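Local coordinates for single domain haemoglobin (Campylobacter jejuni, PDB 2WY4), which binds a haem, whose iron can carry cyanide, and probably serves in oxygen binding or nitric oxide dioxygenation, at residues Ile126-Phe129 and Tyr130-Glu134; Asn69-Asn72 and Met73-Phe76; Glu26-Lys29 and Ile30-Asp34. One frame throughout, in Å; residues are numbered along the deposited sequence.

Contact 1: Ile126-Phe129 and Tyr130-Glu134; sequences IAKF and YIDIE. With HEM (protoporphyrin IX containing Fe), chain B.
The Y130 ring has the vinyl carbon CBB of the haem over one face, displaced toward the rim, while two oxygens lie at its edge in the ring plane: the carbonyl O of I126 and OE2 of E134. HEM CBB comes to 3.9 Å from Y130 CD1, and I126 O to 3.4 Å from that same carbon. The neighbouring F129 ring has I133 CD1, from one turn later, over a face; the methyl is 4.2 Å from the ring centroid and 28° off its normal, a CH-pi contact.

With chi1 at -85°, Y130 has its CG opposite the carbonyl carbon and runs alongside I126, both side chains reaching the same way. I126 CG2 therefore sits 4.0 Å from Y130 CE1 and 3.8 Å from HEM CBB, so the vinyl is met by an aliphatic methyl as well as by the ring. Beyond them, the phenol OH lies 3.4 Å from the pyrrole methyl HEM CMB. On the exposed side, K128 pairs with D132: the lysine stays extended as far as CE and then bends, setting NZ 2.7 Å from D132 OD2, nearly along its C-O bond; K128 has two deposited conformers, so this salt bridge may be partial. Backbone bonds four residues apart link the two segments, although I133 N to F129 O is weak at 3.4 Å.

E134, on the haem side of the helix, accepts a hydrogen bond from ND1 of the axial ligand H84 through OE2, and its OE1 is bonded to the hydroxyl of Y94. The chemistry thus implies a proximal wall combining hydrocarbon packing against the porphyrin with an acceptor for the ligand imidazole, which would be expected to increase electron donation by H84 to the iron.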
ATOM      1  N   ILE A 126       0.926  -4.303  -7.597  1.00 15.21           N
ATOM      2  CA  ILE A 126       1.577  -3.121  -7.039  1.00 14.13           C
ATOM      3  C   ILE A 126       2.795  -3.568  -6.244  1.00 14.39           C
ATOM      4  O   ILE A 126       3.892  -3.048  -6.394  1.00 14.65           O
ATOM      5  CB  ILE A 126       0.574  -2.396  -6.152  1.00 14.18           C
ATOM      6  CG1 ILE A 126      -0.546  -1.811  -6.973  1.00 13.30           C
ATOM      7  CG2 ILE A 126       1.259  -1.273  -5.402  1.00 13.47           C
ATOM      8  CD1 ILE A 126      -1.737  -1.406  -6.146  1.00 16.15           C
ATOM      9  N   ALA A 127       2.614  -4.604  -5.441  1.00 14.24           N
ATOM     10  CA  ALA A 127       3.703  -5.133  -4.664  1.00 13.46           C
ATOM     11  C   ALA A 127       4.840  -5.585  -5.553  1.00 14.10           C
ATOM     12  O   ALA A 127       5.987  -5.331  -5.241  1.00 15.00           O
ATOM     13  CB  ALA A 127       3.242  -6.261  -3.774  1.00 13.78           C
ATOM     14  N   LYS A 128       4.521  -6.292  -6.633  1.00 15.51           N
ATOM     15  CA  LYS A 128       5.552  -6.763  -7.535  1.00 16.41           C
ATOM     16  C   LYS A 128       6.351  -5.599  -8.117  1.00 16.07           C
ATOM     17  O   LYS A 128       7.567  -5.680  -8.262  1.00 16.05           O
ATOM     18  CB  LYS A 128       4.931  -7.592  -8.660  0.70 16.71           C
ATOM     19  CG  LYS A 128       5.932  -7.961  -9.752  0.70 17.19           C
ATOM     20  CD  LYS A 128       5.261  -8.833 -10.803  0.70 19.02           C
ATOM     21  CE  LYS A 128       6.260  -9.608 -11.636  0.70 22.22           C
ATOM     22  NZ  LYS A 128       7.334  -8.779 -12.175  0.70 24.46           N
ATOM     23  N   PHE A 129       5.656  -4.520  -8.481  1.00 15.61           N
ATOM     24  CA  PHE A 129       6.341  -3.342  -9.011  1.00 15.51           C
ATOM     25  C   PHE A 129       7.349  -2.758  -8.011  1.00 14.80           C
ATOM     26  O   PHE A 129       8.492  -2.446  -8.392  1.00 15.03           O
ATOM     27  CB  PHE A 129       5.303  -2.301  -9.415  1.00 15.45           C
ATOM     28  CG  PHE A 129       5.843  -1.178 -10.246  1.00 15.37           C
ATOM     29  CD1 PHE A 129       6.193  -1.364 -11.557  1.00 19.11           C
ATOM     30  CD2 PHE A 129       6.010   0.074  -9.689  1.00 15.54           C
ATOM     31  CE1 PHE A 129       6.671  -0.321 -12.324  1.00 18.66           C
ATOM     32  CE2 PHE A 129       6.526   1.122 -10.435  1.00 18.24           C
ATOM     33  CZ  PHE A 129       6.859   0.924 -11.744  1.00 17.82           C
ATOM     34  N   TYR A 130       6.949  -2.629  -6.749  1.00 14.57           N
ATOM     35  CA  TYR A 130       7.853  -2.134  -5.714  1.00 14.32           C
ATOM     36  C   TYR A 130       9.000  -3.118  -5.464  1.00 14.91           C
ATOM     37  O   TYR A 130      10.186  -2.737  -5.430  1.00 14.56           O
ATOM     38  CB  TYR A 130       7.114  -1.921  -4.398  1.00 13.75           C
ATOM     39  CG  TYR A 130       6.415  -0.590  -4.243  1.00 11.79           C
ATOM     40  CD1 TYR A 130       5.259  -0.316  -4.928  1.00 13.13           C
ATOM     41  CD2 TYR A 130       6.927   0.387  -3.382  1.00 12.93           C
ATOM     42  CE1 TYR A 130       4.611   0.888  -4.786  1.00 12.88           C
ATOM     43  CE2 TYR A 130       6.300   1.592  -3.253  1.00 14.27           C
ATOM     44  CZ  TYR A 130       5.146   1.862  -3.942  1.00 12.02           C
ATOM     45  OH  TYR A 130       4.581   3.106  -3.773  1.00 14.41           O
ATOM     46  N   ILE A 131       8.654  -4.400  -5.316  1.00 15.04           N
ATOM     47  CA  ILE A 131       9.660  -5.439  -5.051  1.00 15.22           C
ATOM     48  C   ILE A 131      10.751  -5.453  -6.112  1.00 16.01           C
ATOM     49  O   ILE A 131      11.942  -5.549  -5.794  1.00 16.14           O
ATOM     50  CB  ILE A 131       8.983  -6.831  -4.973  1.00 15.67           C
ATOM     51  CG1 ILE A 131       8.144  -6.965  -3.691  1.00 16.76           C
ATOM     52  CG2 ILE A 131      10.015  -7.957  -4.986  1.00 15.72           C
ATOM     53  CD1 ILE A 131       7.140  -8.129  -3.722  1.00 15.43           C
ATOM     54  N   ASP A 132      10.348  -5.371  -7.369  1.00 15.81           N
ATOM     55  CA  ASP A 132      11.328  -5.472  -8.460  1.00 17.10           C
ATOM     56  C   ASP A 132      12.292  -4.296  -8.477  1.00 17.07           C
ATOM     57  O   ASP A 132      13.504  -4.459  -8.715  1.00 17.38           O
ATOM     58  CB  ASP A 132      10.659  -5.625  -9.837  1.00 18.31           C
ATOM     59  CG  ASP A 132       9.982  -6.998 -10.038  1.00 20.46           C
ATOM     60  OD1 ASP A 132      10.193  -7.937  -9.232  1.00 22.90           O
ATOM     61  OD2 ASP A 132       9.176  -7.201 -10.965  1.00 24.32           O
ATOM     62  N   ILE A 133      11.781  -3.100  -8.209  1.00 16.60           N
ATOM     63  CA  ILE A 133      12.627  -1.912  -8.152  1.00 17.04           C
ATOM     64  C   ILE A 133      13.592  -2.006  -6.955  1.00 17.07           C
ATOM     65  O   ILE A 133      14.793  -1.723  -7.086  1.00 17.24           O
ATOM     66  CB  ILE A 133      11.753  -0.619  -8.081  1.00 18.06           C
ATOM     67  CG1 ILE A 133      11.171  -0.318  -9.455  1.00 18.96           C
ATOM     68  CG2 ILE A 133      12.519   0.588  -7.578  1.00 17.99           C
ATOM     69  CD1 ILE A 133      10.181   0.797  -9.500  1.00 17.90           C
ATOM     70  N   GLU A 134      13.060  -2.433  -5.809  1.00 16.42           N
ATOM     71  CA  GLU A 134      13.847  -2.589  -4.612  1.00 16.67           C
ATOM     72  C   GLU A 134      14.898  -3.701  -4.747  1.00 17.85           C
ATOM     73  O   GLU A 134      16.022  -3.563  -4.273  1.00 17.31           O
ATOM     74  CB  GLU A 134      12.913  -2.764  -3.405  1.00 15.35           C
ATOM     75  CG  GLU A 134      12.227  -1.427  -3.091  1.00 14.37           C
ATOM     76  CD  GLU A 134      10.976  -1.520  -2.235  1.00 16.16           C
ATOM     77  OE1 GLU A 134      10.782  -2.549  -1.543  1.00 14.84           O
ATOM     78  OE2 GLU A 134      10.196  -0.537  -2.221  1.00 14.12           O
TER
HETATM   79  CHA HEM B 150       7.541   4.322   4.054  1.00 10.86           C
HETATM   80  CHB HEM B 150       4.434   3.165   0.570  1.00 10.61           C
HETATM   81  CHC HEM B 150       5.129  -1.501   1.553  1.00 11.96           C
HETATM   82  CHD HEM B 150       7.734  -0.286   5.464  1.00 10.33           C
HETATM   83  C1A HEM B 150       6.723   4.422   2.993  1.00 10.31           C
HETATM   84  C2A HEM B 150       6.320   5.624   2.327  1.00 11.22           C
HETATM   85  C3A HEM B 150       5.435   5.323   1.358  1.00 11.36           C
HETATM   86  C4A HEM B 150       5.266   3.883   1.415  1.00 11.08           C
HETATM   87  CMA HEM B 150       4.765   6.303   0.385  1.00 11.82           C
HETATM   88  CAA HEM B 150       6.849   7.036   2.681  1.00 12.48           C
HETATM   89  CBA HEM B 150       8.352   7.158   2.415  1.00 14.21           C
HETATM   90  CGA HEM B 150       8.779   7.715   1.096  1.00 17.75           C
HETATM   91  O1A HEM B 150       7.945   8.327   0.377  1.00 19.71           O
HETATM   92  O2A HEM B 150      10.018   7.591   0.789  1.00 19.80           O
HETATM   93  C1B HEM B 150       4.331   1.800   0.558  1.00 11.65           C
HETATM   94  C2B HEM B 150       3.541   1.047  -0.349  1.00 11.68           C
HETATM   95  C3B HEM B 150       3.739  -0.254  -0.078  1.00 11.05           C
HETATM   96  C4B HEM B 150       4.655  -0.351   1.004  1.00 12.16           C
HETATM   97  CMB HEM B 150       2.584   1.643  -1.373  1.00 12.57           C
HETATM   98  CAB HEM B 150       3.102  -1.497  -0.714  1.00 11.59           C
HETATM   99  CBB HEM B 150       2.963  -1.620  -2.021  1.00 14.19           C
HETATM  100  C1C HEM B 150       5.934  -1.618   2.661  1.00 11.56           C
HETATM  101  C2C HEM B 150       6.431  -2.794   3.283  1.00 12.40           C
HETATM  102  C3C HEM B 150       7.113  -2.431   4.348  1.00 13.14           C
HETATM  103  C4C HEM B 150       7.063  -0.998   4.486  1.00 11.73           C
HETATM  104  CMC HEM B 150       6.243  -4.216   2.729  1.00 11.48           C
HETATM  105  CAC HEM B 150       7.823  -3.368   5.312  1.00 14.29           C
HETATM  106  CBC HEM B 150       7.461  -3.372   6.601  1.00 14.64           C
HETATM  107  C1D HEM B 150       7.911   1.082   5.408  1.00 11.92           C
HETATM  108  C2D HEM B 150       8.634   1.791   6.394  1.00 12.11           C
HETATM  109  C3D HEM B 150       8.607   3.223   5.994  1.00 11.71           C
HETATM  110  C4D HEM B 150       7.866   3.230   4.776  1.00 11.50           C
HETATM  111  CMD HEM B 150       9.318   1.198   7.606  1.00 12.91           C
HETATM  112  CAD HEM B 150       9.201   4.421   6.713  1.00 12.14           C
HETATM  113  CBD HEM B 150       8.065   5.189   7.384  1.00 12.89           C
HETATM  114  CGD HEM B 150       8.521   6.206   8.385  1.00 11.87           C
HETATM  115  O1D HEM B 150       7.933   6.234   9.472  1.00 12.50           O
HETATM  116  O2D HEM B 150       9.452   6.985   8.044  1.00 14.61           O
HETATM  117  NA  HEM B 150       6.062   3.350   2.431  1.00 11.04           N
HETATM  118  NB  HEM B 150       5.016   0.929   1.366  1.00 11.49           N
HETATM  119  NC  HEM B 150       6.337  -0.525   3.414  1.00 12.14           N
HETATM  120  ND  HEM B 150       7.445   1.953   4.451  1.00 12.34           N
HETATM  121 FE   HEM B 150       6.229   1.435   2.906  1.00 12.78          FE

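Contact 2: Asn69-Asn72 and Met73-Phe76; sequences NLEN and MRSF
The L70-M73 and E71-R74 pairs span the short 3-10 turn that leads into helix 74-86, at the corner joining the globin E and F helices; the helix that begins here carries the iron ligand H84. M73 occupies the N-cap position. Its N donates to L70 O at 3.0 Å, and R74 N donates to E71 O at 3.1 Å. Both bonds span three residues, as in a 3-10 turn.

The polar link is a bidentate salt bridge. R74 presents its guanidinium side-on, with NE at 2.8 Å from E71 OE1 and NH2 at 3.3 Å from E71 OE2. Both oxygens use the syn lone pair, the NE bond is almost straight at 178°, and the carboxylate and guanidinium planes are only 14° apart. This paired geometry fixes the rotation of both flat groups. Bends at chi2 of E71 and chi3 of R74 bring the two ends level on the same side of the turn.

M73 points inward. Its chi1 of 68° wedges CG between backbone N and carbonyl carbon, placing CG 3.2 Å from L70 O, and the chain then runs straight beside L70 until CE is 3.7 Å from L70 CD2. The salt bridge belongs to the surface side of the turn, whereas M73 is buried against M62 and A63 of helix 51-65; L70 and E71 lean on F129 of helix 113-139, and R74 on I133 of the same helix.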
ATOM      1  N   ASN A  69      -1.184   0.728 -15.946  1.00 20.87           N
ATOM      2  CA  ASN A  69       0.205   0.829 -16.379  1.00 20.06           C
ATOM      3  C   ASN A  69       1.053   1.405 -15.258  1.00 19.48           C
ATOM      4  O   ASN A  69       1.221   2.636 -15.168  1.00 19.12           O
ATOM      5  CB  ASN A  69       0.294   1.704 -17.631  1.00 20.62           C
ATOM      6  CG  ASN A  69       1.696   1.798 -18.190  1.00 22.83           C
ATOM      7  OD1 ASN A  69       1.957   2.583 -19.136  1.00 27.29           O
ATOM      8  ND2 ASN A  69       2.613   1.010 -17.633  1.00 24.07           N
ATOM      9  N   LEU A  70       1.578   0.520 -14.413  1.00 20.12           N
ATOM     10  CA  LEU A  70       2.320   0.953 -13.237  1.00 19.40           C
ATOM     11  C   LEU A  70       3.621   1.670 -13.584  1.00 19.40           C
ATOM     12  O   LEU A  70       4.179   2.355 -12.731  1.00 17.84           O
ATOM     13  CB  LEU A  70       2.551  -0.211 -12.270  1.00 19.36           C
ATOM     14  CG  LEU A  70       1.290  -0.830 -11.661  1.00 20.49           C
ATOM     15  CD1 LEU A  70       1.680  -2.023 -10.787  1.00 21.61           C
ATOM     16  CD2 LEU A  70       0.481   0.179 -10.863  1.00 20.95           C
ATOM     17  N   GLU A  71       4.093   1.550 -14.827  1.00 19.82           N
ATOM     18  CA  GLU A  71       5.279   2.284 -15.245  1.00 19.53           C
ATOM     19  C   GLU A  71       5.081   3.772 -15.088  1.00 18.48           C
ATOM     20  O   GLU A  71       6.053   4.486 -14.988  1.00 18.43           O
ATOM     21  CB  GLU A  71       5.622   2.009 -16.711  1.00 20.95           C
ATOM     22  CG  GLU A  71       6.203   0.644 -16.941  1.00 22.49           C
ATOM     23  CD  GLU A  71       7.526   0.465 -16.233  1.00 24.65           C
ATOM     24  OE1 GLU A  71       8.228   1.482 -15.975  1.00 26.72           O
ATOM     25  OE2 GLU A  71       7.875  -0.694 -15.919  1.00 29.38           O
ATOM     26  N   ASN A  72       3.827   4.243 -15.153  1.00 17.42           N
ATOM     27  CA  ASN A  72       3.533   5.677 -15.022  1.00 17.42           C
ATOM     28  C   ASN A  72       3.606   6.165 -13.619  1.00 16.59           C
ATOM     29  O   ASN A  72       3.260   7.316 -13.360  1.00 17.55           O
ATOM     30  CB  ASN A  72       2.187   6.044 -15.614  1.00 18.29           C
ATOM     31  CG  ASN A  72       2.210   6.023 -17.116  1.00 18.23           C
ATOM     32  OD1 ASN A  72       3.291   6.100 -17.716  1.00 19.93           O
ATOM     33  ND2 ASN A  72       1.025   5.889 -17.744  1.00 20.08           N
ATOM     34  N   MET A  73       4.053   5.315 -12.689  1.00 14.82           N
ATOM     35  CA  MET A  73       4.388   5.797 -11.357  1.00 14.26           C
ATOM     36  C   MET A  73       5.826   5.471 -11.005  1.00 14.21           C
ATOM     37  O   MET A  73       6.214   5.586  -9.849  1.00 14.87           O
ATOM     38  CB  MET A  73       3.442   5.321 -10.269  1.00 15.20           C
ATOM     39  CG  MET A  73       3.505   3.856  -9.984  1.00 15.44           C
ATOM     40  SD  MET A  73       2.339   3.434  -8.665  1.00 15.78           S
ATOM     41  CE  MET A  73       2.710   1.740  -8.331  1.00 15.65           C
ATOM     42  N   ARG A  74       6.639   5.148 -12.011  1.00 14.76           N
ATOM     43  CA  ARG A  74       8.022   4.777 -11.752  1.00 15.65           C
ATOM     44  C   ARG A  74       8.817   5.867 -11.001  1.00 15.42           C
ATOM     45  O   ARG A  74       9.561   5.585 -10.042  1.00 15.69           O
ATOM     46  CB  ARG A  74       8.737   4.375 -13.038  1.00 16.65           C
ATOM     47  CG  ARG A  74      10.191   3.941 -12.813  1.00 18.44           C
ATOM     48  CD  ARG A  74      10.836   3.349 -14.037  1.00 20.89           C
ATOM     49  NE  ARG A  74      10.369   1.987 -14.208  1.00 22.88           N
ATOM     50  CZ  ARG A  74      10.871   0.939 -13.568  1.00 25.53           C
ATOM     51  NH1 ARG A  74      11.872   1.090 -12.710  1.00 25.30           N
ATOM     52  NH2 ARG A  74      10.348  -0.252 -13.788  1.00 28.87           N
ATOM     53  N   SER A  75       8.740   7.108 -11.479  1.00 15.41           N
ATOM     54  CA  SER A  75       9.525   8.158 -10.810  1.00 15.90           C
ATOM     55  C   SER A  75       9.089   8.347  -9.349  1.00 15.33           C
ATOM     56  O   SER A  75       9.886   8.763  -8.522  1.00 17.72           O
ATOM     57  CB  SER A  75       9.495   9.502 -11.543  1.00 16.27           C
ATOM     58  OG  SER A  75       8.195  10.043 -11.541  1.00 16.45           O
ATOM     59  N   PHE A  76       7.856   7.967  -9.016  1.00 15.31           N
ATOM     60  CA  PHE A  76       7.370   8.061  -7.646  1.00 15.24           C
ATOM     61  C   PHE A  76       7.936   6.891  -6.826  1.00 14.65           C
ATOM     62  O   PHE A  76       8.525   7.051  -5.769  1.00 14.83           O
ATOM     63  CB  PHE A  76       5.830   8.030  -7.590  1.00 14.78           C
ATOM     64  CG  PHE A  76       5.283   7.970  -6.193  1.00 13.55           C
ATOM     65  CD1 PHE A  76       5.334   9.064  -5.387  1.00 15.02           C
ATOM     66  CD2 PHE A  76       4.750   6.792  -5.686  1.00 15.44           C
ATOM     67  CE1 PHE A  76       4.880   9.014  -4.109  1.00 14.00           C
ATOM     68  CE2 PHE A  76       4.266   6.760  -4.401  1.00 13.53           C
ATOM     69  CZ  PHE A  76       4.344   7.860  -3.608  1.00 12.54           C
TER

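Contact 3: Glu26-Lys29 and Ile30-Asp34; sequences EFYK and IMFND. With CYN (cyanide ion), chain C.
I30, Y28 and M31 carry this contact, in the last two turns or so of helix 4-34, whose end contributes to the distal side of the globin haem pocket.

I30 turns its CD1 over the bent side chain of E26, 3.9 Å from E26 CG; the carboxylate of E26 itself is held by a hydrogen bond from N107 through OE2.

M31 runs beside F27. Its last torsion, chi3 64°, folds CE back to within 3.7 Å of F27 CZ, while SD lies 4.8 Å from the F27 ring centroid and 46° off its normal, an oblique Met-aromatic contact. M31 CE also approaches Y28 CD1 at 4.1 Å, so one methyl bridges two rings.

Y28 is packed from several directions. F27 CD2 stands over the centre of one face, and F32 CZ lies 3.7 Å from Y28 CD1, with the two ring planes inclined at 33°. F42, another residue of the cyanide pocket, meets both Y28 and F32. Such packing is consistent with a phenol held in one orientation, its hydroxyl toward the cyanide. Y28 OH, bonded also to Q52 NE2, donates to the cyanide N at 2.5 Å, and that N lies near the plane of the tyrosine ring, at its edge.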
ATOM      1  N   GLU A  26      -6.242   2.426   9.981  1.00 13.81           N
ATOM      2  CA  GLU A  26      -6.676   1.058  10.299  1.00 14.23           C
ATOM      3  C   GLU A  26      -5.612   0.030   9.896  1.00 12.65           C
ATOM      4  O   GLU A  26      -5.302  -0.865  10.665  1.00 13.49           O
ATOM      5  CB  GLU A  26      -8.046   0.777   9.671  1.00 13.37           C
ATOM      6  CG  GLU A  26      -8.581  -0.634   9.926  1.00 14.72           C
ATOM      7  CD  GLU A  26      -9.121  -0.838  11.313  1.00 17.59           C
ATOM      8  OE1 GLU A  26      -9.231   0.129  12.072  1.00 18.27           O
ATOM      9  OE2 GLU A  26      -9.485  -1.997  11.629  1.00 20.80           O
ATOM     10  N   PHE A  27      -5.007   0.211   8.733  1.00 12.26           N
ATOM     11  CA  PHE A  27      -3.916  -0.648   8.297  1.00 12.23           C
ATOM     12  C   PHE A  27      -2.779  -0.663   9.323  1.00 11.91           C
ATOM     13  O   PHE A  27      -2.323  -1.751   9.704  1.00 13.49           O
ATOM     14  CB  PHE A  27      -3.384  -0.172   6.946  1.00 11.47           C
ATOM     15  CG  PHE A  27      -2.044  -0.722   6.560  1.00 12.30           C
ATOM     16  CD1 PHE A  27      -1.920  -1.968   5.979  1.00 12.45           C
ATOM     17  CD2 PHE A  27      -0.906   0.030   6.754  1.00 12.20           C
ATOM     18  CE1 PHE A  27      -0.721  -2.407   5.620  1.00 12.66           C
ATOM     19  CE2 PHE A  27       0.302  -0.409   6.378  1.00 12.33           C
ATOM     20  CZ  PHE A  27       0.404  -1.678   5.845  1.00 11.97           C
ATOM     21  N   TYR A  28      -2.302   0.504   9.787  1.00 12.69           N
ATOM     22  CA  TYR A  28      -1.210   0.491  10.743  1.00 11.92           C
ATOM     23  C   TYR A  28      -1.613  -0.089  12.090  1.00 12.46           C
ATOM     24  O   TYR A  28      -0.807  -0.718  12.738  1.00 12.58           O
ATOM     25  CB  TYR A  28      -0.601   1.899  10.937  1.00 11.34           C
ATOM     26  CG  TYR A  28       0.220   2.327   9.723  1.00 11.59           C
ATOM     27  CD1 TYR A  28       1.355   1.636   9.376  1.00 10.86           C
ATOM     28  CD2 TYR A  28      -0.152   3.397   8.931  1.00 11.61           C
ATOM     29  CE1 TYR A  28       2.091   1.961   8.289  1.00 11.18           C
ATOM     30  CE2 TYR A  28       0.608   3.740   7.834  1.00 12.18           C
ATOM     31  CZ  TYR A  28       1.715   3.006   7.494  1.00 12.02           C
ATOM     32  OH  TYR A  28       2.446   3.353   6.374  1.00 11.78           O
ATOM     33  N   LYS A  29      -2.849   0.141  12.516  1.00 14.03           N
ATOM     34  CA  LYS A  29      -3.355  -0.499  13.740  1.00 14.93           C
ATOM     35  C   LYS A  29      -3.253  -2.029  13.629  1.00 15.19           C
ATOM     36  O   LYS A  29      -2.716  -2.715  14.514  1.00 15.77           O
ATOM     37  CB  LYS A  29      -4.802  -0.090  14.002  1.00 16.48           C
ATOM     38  CG  LYS A  29      -5.427  -0.690  15.260  1.00 19.08           C
ATOM     39  CD  LYS A  29      -6.896  -0.289  15.410  1.00 22.99           C
ATOM     40  CE  LYS A  29      -7.606  -1.107  16.492  1.00 24.78           C
ATOM     41  NZ  LYS A  29      -8.875  -0.479  17.001  1.00 28.85           N
ATOM     42  N   ILE A  30      -3.763  -2.562  12.534  1.00 15.00           N
ATOM     43  CA  ILE A  30      -3.740  -4.015  12.307  1.00 15.20           C
ATOM     44  C   ILE A  30      -2.304  -4.521  12.229  1.00 14.82           C
ATOM     45  O   ILE A  30      -1.940  -5.478  12.888  1.00 15.31           O
ATOM     46  CB  ILE A  30      -4.513  -4.379  11.036  1.00 14.98           C
ATOM     47  CG1 ILE A  30      -6.013  -4.176  11.228  1.00 15.19           C
ATOM     48  CG2 ILE A  30      -4.217  -5.821  10.641  1.00 15.13           C
ATOM     49  CD1 ILE A  30      -6.785  -4.066   9.955  1.00 15.25           C
ATOM     50  N   MET A  31      -1.481  -3.868  11.430  1.00 13.96           N
ATOM     51  CA  MET A  31      -0.148  -4.355  11.245  1.00 13.53           C
ATOM     52  C   MET A  31       0.689  -4.302  12.508  1.00 14.49           C
ATOM     53  O   MET A  31       1.392  -5.244  12.817  1.00 14.50           O
ATOM     54  CB  MET A  31       0.577  -3.684  10.100  1.00 13.88           C
ATOM     55  CG  MET A  31       1.920  -4.319   9.791  1.00 15.62           C
ATOM     56  SD  MET A  31       2.636  -3.767   8.230  1.00 15.51           S
ATOM     57  CE  MET A  31       2.902  -2.037   8.579  1.00 15.37           C
ATOM     58  N   PHE A  32       0.613  -3.196  13.255  1.00 14.16           N
ATOM     59  CA  PHE A  32       1.400  -3.086  14.477  1.00 14.86           C
ATOM     60  C   PHE A  32       0.909  -4.057  15.545  1.00 15.31           C
ATOM     61  O   PHE A  32       1.695  -4.535  16.360  1.00 17.08           O
ATOM     62  CB  PHE A  32       1.439  -1.652  14.985  1.00 15.13           C
ATOM     63  CG  PHE A  32       2.145  -0.702  14.053  1.00 15.06           C
ATOM     64  CD1 PHE A  32       3.050  -1.171  13.092  1.00 16.03           C
ATOM     65  CD2 PHE A  32       1.903   0.646  14.135  1.00 15.22           C
ATOM     66  CE1 PHE A  32       3.703  -0.291  12.237  1.00 15.20           C
ATOM     67  CE2 PHE A  32       2.567   1.521  13.278  1.00 16.31           C
ATOM     68  CZ  PHE A  32       3.434   1.054  12.333  1.00 15.09           C
ATOM     69  N   ASN A  33      -0.374  -4.367  15.531  1.00 16.20           N
ATOM     70  CA  ASN A  33      -0.928  -5.346  16.479  1.00 17.25           C
ATOM     71  C   ASN A  33      -0.565  -6.768  16.148  1.00 17.77           C
ATOM     72  O   ASN A  33      -0.256  -7.558  17.059  1.00 19.30           O
ATOM     73  CB  ASN A  33      -2.448  -5.298  16.480  1.00 17.30           C
ATOM     74  CG  ASN A  33      -3.041  -6.243  17.503  1.00 19.96           C
ATOM     75  OD1 ASN A  33      -2.988  -5.964  18.687  1.00 23.82           O
ATOM     76  ND2 ASN A  33      -3.514  -7.410  17.058  1.00 23.79           N
ATOM     77  N   ASP A  34      -0.634  -7.132  14.863  1.00 17.27           N
ATOM     78  CA  ASP A  34      -0.447  -8.521  14.429  1.00 17.71           C
ATOM     79  C   ASP A  34       1.008  -8.837  14.158  1.00 17.86           C
ATOM     80  O   ASP A  34       1.443  -9.996  14.269  1.00 18.41           O
ATOM     81  CB  ASP A  34      -1.239  -8.788  13.142  1.00 18.49           C
ATOM     82  CG  ASP A  34      -2.731  -8.921  13.356  1.00 20.06           C
ATOM     83  OD1 ASP A  34      -3.204  -8.881  14.512  1.00 21.56           O
ATOM     84  OD2 ASP A  34      -3.503  -9.045  12.364  1.00 21.72           O
TER
HETATM   85  C   CYN C 151       4.708   1.637   4.202  1.00 11.63           C
HETATM   86  N   CYN C 151       3.854   1.835   4.937  1.00 14.14           N

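In the fold
Contacts 1 and 3 lie on opposite sides of the chain's centre, their centres about 22 Å apart and their nearest atoms about 10 Å apart, with the haem between them. Contact 3 reaches the distal ligand, cyanide, whose carbon is 2.0 Å from the iron; contact 1 backs the proximal side. Contact 2 is a second layer behind contact 1, centres about 11 Å apart. There F129 CZ meets L70 O at 3.2 Å, and Y130 OH packs on F76 CE2 at 3.7 Å. In contact 2 the M73 side chain stays about 7 Å from the haem, while F76 CZ comes to 4.3 Å from HEM CMA; contacts 2 and 3 are about 27 Å apart between centres.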